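Local coordinates for enoyl-[acyl-carrier-protein] reductase [FMN] (Thermotoga maritima, PDB 5GVJ), which probably reduces enoyl-acyl-carrier-protein intermediates of fatty acid synthesis with NADH, using bound FMN in a TIM-barrel fold, at residues Q191-D203 with S280-I294. The protein carries 1 engineered substitution. Numbering follows the deposited sequence.
Sequences QMGTRFVASVESD and SAGLIDEIKPVKQII. With NA (sodium ion), chain C.
The R195 guanidinium lies between two isoleucines: I284 CG2 sits over one face, 3.6 Å above the plane, and I293 CG1 over the other, both toward the rim. At its edge NH2 donates to two carbonyls, E286 O at 2.8 Å and A198 O at 2.9 Å, while NH1 shares a water with D285 N. CG anti to the backbone N (chi1 175°) and bends at chi2 and chi3 deliver the group there. The F196 ring meets I294 CG1 at its edge, and I293 CG2 approaches CE1 to 3.7 Å. S199 and K288 form a single backbone bridge, and V200 N donates to K288 O from above the carbonyl plane. E201 OE1 accepts the V290 N-H at 2.9 Å, on its syn side but 34° out of the carboxylate plane. T194 CG2 packs on I284 CD1; T194 and S280 line the FMN site, which holds no flavin here, and A281 O and I284 O bind sodium with the carbonyls of I212, V213 and A215 and a water also bonded to D285 OD1. With an alanine in place of R195, the E286 and A198 carbonyls would probably lose their shared donor and a gap open between I284 and I293. K288 NZ, 4.4 Å from R195 NH1, pairs with D296, probably easing the like-charge proximity. R195, its NE without partner, ties helix 193-197 to the loop at E286; I293, F196 and E201 hold helix 290-309.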
# COMPACT_ATOMS: atom_id res chain seq x y z
N GLN A 191 9.22 8.35 5.48
CA GLN A 191 10.05 9.02 4.50
C GLN A 191 9.15 9.40 3.33
O GLN A 191 8.37 8.56 2.86
CB GLN A 191 11.21 8.13 4.06
CG GLN A 191 12.10 8.75 3.01
CD GLN A 191 13.25 7.85 2.66
OE1 GLN A 191 13.06 6.65 2.43
NE2 GLN A 191 14.47 8.41 2.66
N MET A 192 9.21 10.66 2.89
CA MET A 192 8.25 11.19 1.91
C MET A 192 9.01 11.86 0.77
O MET A 192 9.04 13.09 0.69
CB MET A 192 7.28 12.18 2.56
CG MET A 192 6.53 11.70 3.78
SD MET A 192 5.27 12.94 4.16
CE MET A 192 4.67 12.38 5.74
N GLY A 193 9.58 11.06 -0.13
CA GLY A 193 10.42 11.63 -1.17
C GLY A 193 9.71 12.61 -2.08
O GLY A 193 10.13 13.77 -2.21
N THR A 194 8.60 12.17 -2.69
CA THR A 194 7.93 13.02 -3.67
C THR A 194 7.36 14.27 -3.00
O THR A 194 7.45 15.37 -3.57
CB THR A 194 6.84 12.22 -4.40
OG1 THR A 194 7.46 11.17 -5.15
CG2 THR A 194 6.06 13.11 -5.36
N ARG A 195 6.82 14.15 -1.78
CA ARG A 195 6.25 15.30 -1.10
C ARG A 195 7.29 16.41 -0.89
O ARG A 195 6.98 17.60 -1.05
CB ARG A 195 5.65 14.87 0.24
CG ARG A 195 5.13 16.02 1.11
CD ARG A 195 3.88 16.70 0.51
NE ARG A 195 4.21 17.84 -0.35
CZ ARG A 195 3.32 18.70 -0.84
NH1 ARG A 195 2.01 18.53 -0.61
NH2 ARG A 195 3.73 19.72 -1.60
N PHE A 196 8.53 16.05 -0.54
CA PHE A 196 9.51 17.11 -0.32
C PHE A 196 10.19 17.58 -1.61
O PHE A 196 10.69 18.71 -1.64
CB PHE A 196 10.56 16.67 0.71
CG PHE A 196 10.05 16.70 2.13
CD1 PHE A 196 9.80 17.92 2.76
CD2 PHE A 196 9.77 15.53 2.82
CE1 PHE A 196 9.32 17.97 4.06
CE2 PHE A 196 9.27 15.56 4.13
CZ PHE A 196 9.05 16.77 4.75
N VAL A 197 10.26 16.75 -2.65
CA VAL A 197 10.64 17.25 -3.97
C VAL A 197 9.67 18.34 -4.41
O VAL A 197 10.07 19.34 -5.04
CB VAL A 197 10.71 16.11 -5.00
CG1 VAL A 197 10.77 16.68 -6.41
CG2 VAL A 197 11.90 15.21 -4.72
N ALA A 198 8.39 18.16 -4.11
CA ALA A 198 7.35 19.15 -4.43
C ALA A 198 7.27 20.23 -3.35
O ALA A 198 6.22 20.50 -2.77
CB ALA A 198 6.01 18.46 -4.61
N SER A 199 8.40 20.90 -3.10
CA SER A 199 8.43 21.94 -2.09
C SER A 199 9.10 23.20 -2.63
O SER A 199 9.84 23.15 -3.62
CB SER A 199 9.17 21.49 -0.83
OG SER A 199 10.56 21.41 -1.09
N VAL A 200 8.85 24.32 -1.96
CA VAL A 200 9.44 25.59 -2.41
C VAL A 200 10.96 25.51 -2.36
O VAL A 200 11.65 26.00 -3.27
CB VAL A 200 8.90 26.77 -1.57
CG1 VAL A 200 9.58 28.08 -1.98
CG2 VAL A 200 7.40 26.90 -1.72
N GLU A 201 11.51 24.87 -1.32
CA GLU A 201 12.95 24.81 -1.13
C GLU A 201 13.61 23.71 -1.95
O GLU A 201 14.84 23.61 -1.95
CB GLU A 201 13.27 24.62 0.36
CG GLU A 201 12.90 25.82 1.24
CD GLU A 201 11.42 25.91 1.58
OE1 GLU A 201 10.66 24.96 1.25
OE2 GLU A 201 11.00 26.93 2.19
N SER A 202 12.83 22.87 -2.62
CA SER A 202 13.41 21.89 -3.53
C SER A 202 13.95 22.60 -4.76
O SER A 202 13.33 23.53 -5.27
CB SER A 202 12.37 20.85 -3.93
OG SER A 202 12.73 20.20 -5.15
N ASP A 203 15.12 22.16 -5.24
CA ASP A 203 15.76 22.78 -6.39
C ASP A 203 15.60 21.97 -7.67
O ASP A 203 16.32 22.22 -8.65
CB ASP A 203 17.25 23.04 -6.10
CG ASP A 203 17.46 24.35 -5.36
OD1 ASP A 203 16.51 25.15 -5.27
OD2 ASP A 203 18.59 24.60 -4.88
N SER A 280 2.30 8.69 -4.80
CA SER A 280 1.83 9.77 -3.94
C SER A 280 1.78 11.12 -4.65
O SER A 280 1.24 12.07 -4.08
CB SER A 280 2.70 9.90 -2.69
OG SER A 280 3.97 10.42 -3.02
N ALA A 281 2.30 11.24 -5.88
CA ALA A 281 2.11 12.49 -6.61
C ALA A 281 0.63 12.81 -6.79
O ALA A 281 0.24 13.98 -6.77
CB ALA A 281 2.82 12.45 -7.97
N GLY A 282 -0.22 11.78 -6.90
CA GLY A 282 -1.64 12.03 -7.02
C GLY A 282 -2.28 12.61 -5.77
O GLY A 282 -3.43 13.07 -5.84
N LEU A 283 -1.57 12.60 -4.65
CA LEU A 283 -2.04 13.21 -3.41
C LEU A 283 -1.51 14.63 -3.24
O LEU A 283 -1.84 15.29 -2.26
CB LEU A 283 -1.59 12.36 -2.22
CG LEU A 283 -2.05 10.91 -2.22
CD1 LEU A 283 -1.33 10.14 -1.11
CD2 LEU A 283 -3.57 10.88 -2.06
N ILE A 284 -0.68 15.09 -4.17
CA ILE A 284 -0.00 16.38 -4.05
C ILE A 284 -0.62 17.33 -5.07
O ILE A 284 -0.56 17.08 -6.28
CB ILE A 284 1.51 16.22 -4.26
CG1 ILE A 284 2.11 15.42 -3.09
CG2 ILE A 284 2.18 17.59 -4.39
CD1 ILE A 284 3.46 14.83 -3.41
N ASP A 285 -1.24 18.39 -4.58
CA ASP A 285 -1.93 19.33 -5.44
C ASP A 285 -1.34 20.72 -5.42
O ASP A 285 -1.87 21.62 -6.08
CB ASP A 285 -3.41 19.41 -5.06
CG ASP A 285 -4.09 18.09 -5.22
OD1 ASP A 285 -4.01 17.52 -6.33
OD2 ASP A 285 -4.64 17.59 -4.22
N GLU A 286 -0.25 20.94 -4.68
CA GLU A 286 0.39 22.24 -4.72
C GLU A 286 1.77 22.13 -4.11
O GLU A 286 2.06 21.23 -3.32
CB GLU A 286 -0.44 23.32 -4.01
CG GLU A 286 -0.74 23.02 -2.56
CD GLU A 286 -1.45 24.18 -1.88
OE1 GLU A 286 -0.95 25.32 -1.97
OE2 GLU A 286 -2.51 23.95 -1.27
N ILE A 287 2.63 23.06 -4.52
CA ILE A 287 3.99 23.14 -3.99
C ILE A 287 3.94 23.94 -2.69
O ILE A 287 3.46 25.08 -2.67
CB ILE A 287 4.94 23.79 -5.01
CG1 ILE A 287 4.88 23.04 -6.35
CG2 ILE A 287 6.35 23.86 -4.47
CD1 ILE A 287 5.20 21.56 -6.25
N LYS A 288 4.42 23.34 -1.61
CA LYS A 288 4.37 23.99 -0.31
C LYS A 288 5.77 24.26 0.23
O LYS A 288 6.72 23.55 -0.10
CB LYS A 288 3.63 23.14 0.73
CG LYS A 288 2.16 22.86 0.48
CD LYS A 288 1.67 21.97 1.64
CE LYS A 288 0.28 21.42 1.42
NZ LYS A 288 -0.12 20.60 2.60
N PRO A 289 5.92 25.26 1.09
CA PRO A 289 7.15 25.37 1.87
C PRO A 289 7.35 24.13 2.72
O PRO A 289 6.40 23.53 3.21
CB PRO A 289 6.90 26.60 2.75
CG PRO A 289 5.86 27.39 2.02
CD PRO A 289 4.97 26.34 1.40
N VAL A 290 8.63 23.77 2.90
CA VAL A 290 9.00 22.66 3.76
C VAL A 290 8.40 22.82 5.15
O VAL A 290 7.86 21.87 5.72
CB VAL A 290 10.54 22.53 3.80
CG1 VAL A 290 11.00 21.73 5.04
CG2 VAL A 290 11.02 21.86 2.52
N LYS A 291 8.45 24.04 5.70
CA LYS A 291 7.90 24.27 7.03
C LYS A 291 6.41 23.95 7.09
O LYS A 291 5.94 23.31 8.04
CB LYS A 291 8.15 25.71 7.47
CG LYS A 291 8.41 25.87 8.96
CD LYS A 291 9.90 25.64 9.28
CE LYS A 291 10.10 25.15 10.72
NZ LYS A 291 9.45 23.79 10.96
N GLN A 292 5.66 24.39 6.08
CA GLN A 292 4.22 24.12 6.06
C GLN A 292 3.95 22.63 5.90
O GLN A 292 3.04 22.09 6.54
CB GLN A 292 3.56 24.90 4.93
CG GLN A 292 2.04 24.90 5.00
CD GLN A 292 1.55 25.58 6.27
OE1 GLN A 292 0.75 25.02 7.02
NE2 GLN A 292 2.04 26.79 6.54
N ILE A 293 4.70 21.96 5.01
CA ILE A 293 4.54 20.51 4.84
C ILE A 293 4.60 19.80 6.18
O ILE A 293 3.73 18.99 6.52
CB ILE A 293 5.60 19.96 3.88
CG1 ILE A 293 5.37 20.49 2.46
CG2 ILE A 293 5.62 18.41 3.91
CD1 ILE A 293 6.52 20.14 1.48
N ILE A 294 5.63 20.10 6.97
CA ILE A 294 5.79 19.41 8.25
C ILE A 294 4.69 19.81 9.22
O ILE A 294 4.19 18.97 9.98
CB ILE A 294 7.20 19.68 8.81
CG1 ILE A 294 8.26 19.05 7.90
CG2 ILE A 294 7.33 19.14 10.26
CD1 ILE A 294 9.69 19.40 8.24
NA NA C . -0.51 15.71 -8.17
O HOH W 1 -0.84 19.44 -1.64
O HOH W 2 5.81 11.64 -0.76
O HOH W 3 10.08 26.27 4.75
O HOH W 4 -2.97 15.60 -7.77